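Local coordinates for ribose ABC transporter, substrate binding protein (Conexibacter woesei, PDB 4KQ9) that probably binds ribose or a related sugar in the periplasm and hands it to an ABC transporter for uptake, at residues A31-V35 / R36-F40. The protein carries 1 engineered substitution. Numbering follows the deposited sequence.
Sequences AQATV and RRLDF
Ala33 turns its methyl against the base of Phe40, with CB 3.6 Å from the ring's CG, as the chain leaves helix 20-35 and doubles back into strand 39-45. With chi1 at 179°, the ring extends anti to its own backbone nitrogen and meets the methyl obliquely; Leu38 adds a looser apolar touch, its CD1 4.2 Å from Ala33 CB. The helix ends here in a Schellman motif. Arg37, at positive phi (62°), reverses the chain, Leu38 N bonds to Ala33 O at 3.0 Å, and Arg37 N reaches Thr34 O at 3.1 Å from well above the carbonyl plane. One turn back along the helix, Arg36 N donates to Gln32 O (3.0 Å). The side chains of the same two residues cross at a slant, Gln32 NE2 3.8 Å from Arg36 CD, with the amide and guanidinium planes 81° apart. Both polar ends turn to helix 247-264, where Arg36 NH2 pairs with Asp260 and Glu263. The guanidinium probably helps keep these carboxylates and that of Asp256 ionised, and Asp256 OD1, which accepts from Gln32 NE2 and forms a salt bridge with Arg36 NH1, ties the end of helix 20-35 in this beta-alpha-beta unit to helix 247-264.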
loop_
_atom_site.group_PDB
_atom_site.type_symbol
_atom_site.label_atom_id
_atom_site.label_comp_id
_atom_site.label_asym_id
_atom_site.label_seq_id
_atom_site.Cartn_x
_atom_site.Cartn_y
_atom_site.Cartn_z
ATOM N N ALA A 31 13.892 -1.151 -13.744
ATOM C CA ALA A 31 14.494 -2.378 -14.098
ATOM C C ALA A 31 13.698 -3.089 -15.204
ATOM O O ALA A 31 14.263 -3.706 -16.155
ATOM C CB ALA A 31 14.622 -3.272 -12.884
ATOM N N GLN A 32 12.378 -3.100 -15.071
ATOM C CA GLN A 32 11.625 -3.846 -16.098
ATOM C C GLN A 32 11.558 -3.113 -17.424
ATOM O O GLN A 32 11.386 -3.747 -18.443
ATOM C CB GLN A 32 10.216 -4.217 -15.652
ATOM C CG GLN A 32 9.507 -5.269 -16.554
ATOM C CD GLN A 32 10.147 -6.624 -16.698
ATOM O OE1 GLN A 32 11.058 -7.007 -15.978
ATOM N NE2 GLN A 32 9.646 -7.380 -17.636
ATOM N N ALA A 33 11.560 -1.803 -17.384
ATOM C CA ALA A 33 11.544 -1.008 -18.561
ATOM C C ALA A 33 12.751 -1.299 -19.468
ATOM O O ALA A 33 12.625 -1.381 -20.703
ATOM C CB ALA A 33 11.489 0.433 -18.162
ATOM N N THR A 34 13.895 -1.562 -18.818
ATOM C CA THR A 34 15.087 -1.970 -19.502
ATOM C C THR A 34 14.896 -3.302 -20.177
ATOM O O THR A 34 15.285 -3.448 -21.328
ATOM C CB THR A 34 16.262 -2.025 -18.492
ATOM O OG1 THR A 34 16.507 -0.673 -18.051
ATOM C CG2 THR A 34 17.494 -2.697 -19.081
ATOM N N VAL A 35 14.286 -4.252 -19.470
ATOM C CA VAL A 35 14.061 -5.553 -20.017
ATOM C C VAL A 35 13.163 -5.534 -21.244
ATOM O O VAL A 35 13.391 -6.251 -22.217
ATOM C CB VAL A 35 13.416 -6.446 -18.945
ATOM C CG1 VAL A 35 12.932 -7.730 -19.574
ATOM C CG2 VAL A 35 14.443 -6.739 -17.832
ATOM N N ARG A 36 12.125 -4.729 -21.179
ATOM C CA ARG A 36 11.164 -4.621 -22.283
ATOM C C ARG A 36 11.651 -3.625 -23.368
ATOM O O ARG A 36 10.951 -3.384 -24.356
ATOM C CB ARG A 36 9.822 -4.148 -21.734
ATOM C CG ARG A 36 9.132 -5.089 -20.757
ATOM C CD ARG A 36 9.038 -6.494 -21.313
ATOM N NE ARG A 36 8.141 -6.555 -22.473
ATOM C CZ ARG A 36 6.837 -6.862 -22.416
ATOM N NH1 ARG A 36 6.239 -7.108 -21.260
ATOM N NH2 ARG A 36 6.117 -6.948 -23.529
ATOM N N ARG A 37 12.784 -2.995 -23.124
ATOM C CA ARG A 37 13.425 -2.050 -24.037
ATOM C C ARG A 37 12.647 -0.795 -24.366
ATOM O O ARG A 37 12.714 -0.293 -25.479
ATOM C CB ARG A 37 13.883 -2.767 -25.310
ATOM C CG ARG A 37 15.002 -3.744 -25.003
ATOM C CD ARG A 37 15.787 -4.190 -26.225
ATOM N NE ARG A 37 15.031 -5.189 -26.946
ATOM C CZ ARG A 37 14.724 -5.146 -28.240
ATOM N NH1 ARG A 37 14.001 -6.138 -28.746
ATOM N NH2 ARG A 37 15.144 -4.161 -29.045
ATOM N N LEU A 38 11.964 -0.254 -23.367
ATOM C CA LEU A 38 11.248 0.977 -23.497
ATOM C C LEU A 38 12.161 2.193 -23.354
ATOM O O LEU A 38 13.161 2.132 -22.667
ATOM C CB LEU A 38 10.201 1.106 -22.369
ATOM C CG LEU A 38 9.125 0.042 -22.297
ATOM C CD1 LEU A 38 8.361 0.200 -20.980
ATOM C CD2 LEU A 38 8.185 0.258 -23.462
ATOM N N ASP A 39 11.787 3.294 -23.992
ATOM C CA ASP A 39 12.324 4.604 -23.641
ATOM C C ASP A 39 11.516 5.155 -22.471
ATOM O O ASP A 39 10.386 5.655 -22.638
ATOM C CB ASP A 39 12.304 5.585 -24.830
ATOM C CG ASP A 39 12.864 6.950 -24.454
ATOM O OD1 ASP A 39 13.714 7.024 -23.545
ATOM O OD2 ASP A 39 12.441 7.960 -25.041
ATOM N N PHE A 40 12.115 5.086 -21.284
ATOM C CA PHE A 40 11.373 5.228 -20.021
ATOM C C PHE A 40 11.897 6.366 -19.137
ATOM O O PHE A 40 13.062 6.397 -18.769
ATOM C CB PHE A 40 11.371 3.891 -19.248
ATOM C CG PHE A 40 10.651 3.948 -17.898
ATOM C CD1 PHE A 40 9.301 4.144 -17.827
ATOM C CD2 PHE A 40 11.344 3.802 -16.702
ATOM C CE1 PHE A 40 8.651 4.237 -16.604
ATOM C CE2 PHE A 40 10.699 3.859 -15.495
ATOM C CZ PHE A 40 9.350 4.072 -15.445
#